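Local coordinates for protein glycerol dehydrogenase (PDB 6CSJ) that probably oxidises glycerol and related polyols with a nicotinamide cofactor, as an iron-containing alcohol dehydrogenase family member whose studied double mutant acquired D-lactate dehydrogenase activity, at residues Asn258-Leu263 and Gly310-Lys315; Glu320-Val325 and Ala351-Asp356. The protein carries 2 engineered substitutions. All blocks are in the same frame, centred on the assembly; numbering follows the deposited sequence.

Contact 1: Asn258-Leu263 and Gly310-Lys315; sequences NGLTVL and GDLGVK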
# COMPACT_ATOMS: atom_id res chain seq x y z
N ASN A 258 -5.50 2.25 11.76
CA ASN A 258 -6.07 1.04 12.34
C ASN A 258 -7.16 1.35 13.36
O ASN A 258 -8.22 0.74 13.33
CB ASN A 258 -5.00 0.16 13.01
CG ASN A 258 -4.05 -0.46 12.00
OD1 ASN A 258 -4.24 -0.37 10.80
ND2 ASN A 258 -2.99 -1.08 12.51
N GLY A 259 -6.89 2.31 14.23
CA GLY A 259 -7.87 2.75 15.22
C GLY A 259 -9.17 3.30 14.66
O GLY A 259 -10.23 3.17 15.28
N LEU A 260 -9.10 3.92 13.48
CA LEU A 260 -10.29 4.48 12.83
C LEU A 260 -11.34 3.43 12.42
O LEU A 260 -12.48 3.80 12.15
CB LEU A 260 -9.90 5.36 11.64
CG LEU A 260 -9.31 6.75 12.06
CD1 LEU A 260 -8.58 7.41 10.92
CD2 LEU A 260 -10.40 7.70 12.52
N THR A 261 -10.95 2.14 12.40
CA THR A 261 -11.90 1.04 12.11
C THR A 261 -13.11 1.04 13.07
O THR A 261 -14.20 0.63 12.71
CB THR A 261 -11.22 -0.34 12.15
OG1 THR A 261 -12.10 -1.29 11.55
CG2 THR A 261 -10.96 -0.77 13.58
N VAL A 262 -12.89 1.52 14.30
CA VAL A 262 -13.94 1.75 15.30
C VAL A 262 -15.08 2.63 14.77
O VAL A 262 -16.24 2.40 15.11
CB VAL A 262 -13.35 2.41 16.58
CG1 VAL A 262 -14.44 2.91 17.52
CG2 VAL A 262 -12.41 1.45 17.31
N LEU A 263 -14.75 3.65 13.98
CA LEU A 263 -15.75 4.50 13.35
C LEU A 263 -16.29 3.85 12.06
O LEU A 263 -15.62 3.85 11.02
CB LEU A 263 -15.17 5.89 13.06
CG LEU A 263 -14.65 6.65 14.28
CD1 LEU A 263 -14.00 7.96 13.87
CD2 LEU A 263 -15.79 6.95 15.26
N GLY A 310 -14.81 14.70 9.14
CA GLY A 310 -15.89 14.92 8.18
C GLY A 310 -15.59 14.36 6.80
O GLY A 310 -16.42 13.65 6.22
N ASP A 311 -14.39 14.63 6.28
CA ASP A 311 -13.97 14.11 4.97
C ASP A 311 -13.92 12.57 4.92
O ASP A 311 -13.99 11.99 3.83
CB ASP A 311 -12.60 14.66 4.55
CG ASP A 311 -12.59 16.17 4.32
OD1 ASP A 311 -13.67 16.80 4.22
OD2 ASP A 311 -11.48 16.75 4.23
N LEU A 312 -13.78 11.92 6.08
CA LEU A 312 -13.89 10.46 6.20
C LEU A 312 -15.31 9.94 6.45
O LEU A 312 -15.48 8.74 6.68
CB LEU A 312 -12.99 9.96 7.34
CG LEU A 312 -11.52 10.35 7.30
CD1 LEU A 312 -10.83 9.75 8.53
CD2 LEU A 312 -10.84 9.88 6.02
N GLY A 313 -16.32 10.81 6.40
CA GLY A 313 -17.73 10.44 6.60
C GLY A 313 -18.29 10.62 8.00
O GLY A 313 -19.48 10.34 8.22
N VAL A 314 -17.47 11.07 8.94
CA VAL A 314 -17.89 11.23 10.34
C VAL A 314 -18.65 12.56 10.48
O VAL A 314 -18.04 13.62 10.47
CB VAL A 314 -16.69 11.21 11.32
CG1 VAL A 314 -17.17 11.25 12.77
CG2 VAL A 314 -15.83 9.97 11.11
N LYS A 315 -19.97 12.48 10.62
CA LYS A 315 -20.83 13.67 10.69
C LYS A 315 -20.79 14.38 12.04
O LYS A 315 -20.97 15.59 12.08
CB LYS A 315 -22.28 13.31 10.37
CG LYS A 315 -22.48 12.69 8.98
CD LYS A 315 -23.90 12.92 8.47
CE LYS A 315 -23.97 12.66 6.99
NZ LYS A 315 -25.40 12.59 6.56
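Leu-260 O accepts a bond from Leu-263 N at 2.9 Å and also meets the Thr-266 hydroxyl; the first bond closes the turn whose Leu-260 and Leu-263 face Leu-312 and Val-314. The contact lies in the all-helical part of this iron-containing alcohol dehydrogenase. It joins the chain leaving helix 252-259 to the connection between helices 290-303 and 319-329. The one hydroxyl proton of Thr-266 is shared between Leu-260 O and Leu-263 O.

Across the contact the chemistry is wholly apolar, in two separate methyl-to-methyl meetings. Leu-260 CD1 touches Leu-312 CD1 at 4.0 Å, the two side chains crossing at about a right angle. Leu-312 is presented by a second turn, closed by a bond of 2.8 Å from Gly-313 N to Gly-310 O. Gly-313 then takes a positive phi of 96°, and the chain bends so that Val-314 also faces the first segment. Leu-312 also touches Phe-277, and Val-314 touches Thr-266. Asp-311, at the corner of the second turn, pairs with Lys-363 near the chain's end.

In the second meeting the Val-314 torsion (chi1 -175°) puts CG2 anti to the carbonyl carbon, where it reaches Leu-263 CD1 at 3.9 Å.

Contact 2: Glu320-Val325 and Ala351-Asp356; sequences EKLRKV and AIVTAD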
# COMPACT_ATOMS: atom_id res chain seq x y z
N GLU A 320 -16.92 9.44 23.16
CA GLU A 320 -16.78 8.02 23.52
C GLU A 320 -16.16 7.21 22.38
O GLU A 320 -15.25 6.40 22.60
CB GLU A 320 -18.14 7.44 23.93
CG GLU A 320 -18.06 6.06 24.58
CD GLU A 320 -19.39 5.64 25.21
OE1 GLU A 320 -20.43 5.69 24.52
OE2 GLU A 320 -19.42 5.26 26.41
N LYS A 321 -16.64 7.44 21.16
CA LYS A 321 -16.14 6.76 19.97
C LYS A 321 -14.68 7.12 19.68
O LYS A 321 -13.85 6.25 19.40
CB LYS A 321 -17.00 7.08 18.75
CG LYS A 321 -18.43 6.55 18.81
CD LYS A 321 -18.54 5.08 18.44
CE LYS A 321 -19.98 4.63 18.58
NZ LYS A 321 -20.94 5.41 17.73
N LEU A 322 -14.38 8.42 19.75
CA LEU A 322 -13.02 8.90 19.49
C LEU A 322 -12.00 8.43 20.53
O LEU A 322 -10.85 8.20 20.18
CB LEU A 322 -13.01 10.42 19.30
CG LEU A 322 -13.64 10.88 17.98
CD1 LEU A 322 -13.90 12.37 17.98
CD2 LEU A 322 -12.75 10.51 16.81
N ARG A 323 -12.43 8.26 21.78
CA ARG A 323 -11.60 7.62 22.81
C ARG A 323 -11.24 6.19 22.41
O ARG A 323 -10.10 5.76 22.59
CB ARG A 323 -12.30 7.56 24.18
CG ARG A 323 -12.56 8.90 24.84
CD ARG A 323 -11.45 9.35 25.76
NE ARG A 323 -11.59 10.77 26.07
CZ ARG A 323 -10.61 11.59 26.44
NH1 ARG A 323 -9.34 11.16 26.56
NH2 ARG A 323 -10.89 12.87 26.68
N LYS A 324 -12.23 5.45 21.90
CA LYS A 324 -12.00 4.07 21.46
C LYS A 324 -11.01 4.02 20.29
O LYS A 324 -10.12 3.14 20.26
CB LYS A 324 -13.30 3.37 21.08
CG LYS A 324 -14.25 3.05 22.23
CD LYS A 324 -15.61 2.62 21.67
CE LYS A 324 -16.77 2.78 22.66
NZ LYS A 324 -16.66 1.77 23.74
N VAL A 325 -11.14 4.97 19.36
CA VAL A 325 -10.17 5.13 18.26
C VAL A 325 -8.74 5.29 18.82
O VAL A 325 -7.81 4.61 18.38
CB VAL A 325 -10.51 6.33 17.34
CG1 VAL A 325 -9.40 6.59 16.34
CG2 VAL A 325 -11.83 6.10 16.59
N ALA A 351 -4.34 14.59 19.57
CA ALA A 351 -3.81 14.71 18.20
C ALA A 351 -4.90 14.55 17.11
O ALA A 351 -4.94 15.31 16.15
CB ALA A 351 -2.69 13.71 17.98
N ILE A 352 -5.79 13.58 17.30
CA ILE A 352 -6.84 13.29 16.33
C ILE A 352 -7.85 14.44 16.24
O ILE A 352 -8.15 14.94 15.15
CB ILE A 352 -7.54 11.93 16.63
CG1 ILE A 352 -6.54 10.79 16.36
CG2 ILE A 352 -8.81 11.73 15.79
CD1 ILE A 352 -6.90 9.47 17.01
N VAL A 353 -8.37 14.87 17.39
CA VAL A 353 -9.39 15.92 17.41
C VAL A 353 -8.78 17.25 16.94
O VAL A 353 -9.44 18.02 16.22
CB VAL A 353 -10.04 16.05 18.80
CG1 VAL A 353 -10.98 17.26 18.88
CG2 VAL A 353 -10.80 14.78 19.13
N THR A 354 -7.53 17.50 17.32
CA THR A 354 -6.84 18.73 16.91
C THR A 354 -6.48 18.69 15.42
O THR A 354 -6.54 19.72 14.74
CB THR A 354 -5.62 19.01 17.81
OG1 THR A 354 -6.06 19.09 19.18
CG2 THR A 354 -4.92 20.32 17.42
N ALA A 355 -6.13 17.51 14.89
CA ALA A 355 -5.94 17.35 13.45
C ALA A 355 -7.20 17.73 12.68
O ALA A 355 -7.14 18.45 11.67
CB ALA A 355 -5.51 15.93 13.11
N ASP A 356 -8.35 17.25 13.17
CA ASP A 356 -9.65 17.62 12.64
C ASP A 356 -9.90 19.14 12.71
O ASP A 356 -10.36 19.73 11.74
CB ASP A 356 -10.78 16.83 13.33
CG ASP A 356 -12.15 17.24 12.87
OD1 ASP A 356 -12.59 16.80 11.79
OD2 ASP A 356 -12.80 18.02 13.60
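No ring or planar group comes between Leu-322 and Val-325 on one helix and Ile-352 and Val-353 on the other; the flat groups lie outside this aliphatic seam. The guanidinium of Arg-323 makes a cation-pi contact with Tyr-349, while its NH1 and NH2 form salt bridges to Asp-346 and Glu-319, so each terminal nitrogen has an acid partner. Farther along helix 345-365, the Asp-356 carboxylate receives the backbone N-H of Leu-309 at OD1.

The seam is a helix-helix packing in the helical part of the enzyme. The axes of the two short segments approach to 10.9 Å, with their directions 117° apart. Leu-322 and Ile-352 each bridge two residues. The fork of Leu-322 straddles its neighbours: CD1 meets Val-353 CG2 at 4.1 Å, with the side chains at roughly a right angle, and CD2 lies 4.2 Å from Ile-352 CG2.

Ile-352 in turn spans one turn of the opposing helix. With its CG1 placed anti to the carbonyl carbon (chi1 -68°), the longer branch extends toward the next turn, where CD1 touches Val-325 CG1 at 3.9 Å, while the short branch, CG2, stays with the leucine.

Beyond the seam, Ala-351, Thr-354 and Ala-355 pack against helix 271-285, whereas Lys-321 and Val-325 meet Leu-263 in the loop after helix 252-259. Helix 345-365 thus lies between helices 319-329 and 271-285.

Both contacts are apolar and lie on the same side of the chain's centre, about 9 Å apart between their centres; helix 319-329, one half of contact 2, also packs on contact 1. Contact 1 joins two turns with every touching residue buried; contact 2 joins two regular helices farther out, where Val-353 is partly exposed and the Arg-323 salt bridges lie outside the apolar seam. The two meet where Gly-259 O lies 3.6 Å from Val-325 CG2, with Val-262 packing on Lys-324 nearby. Along the chain they follow in series, the second segment of contact 1 leading into helix 319-329. Hydroxyl and backbone bonds shape the turns of contact 1, whereas the segments of contact 2 are regular helices.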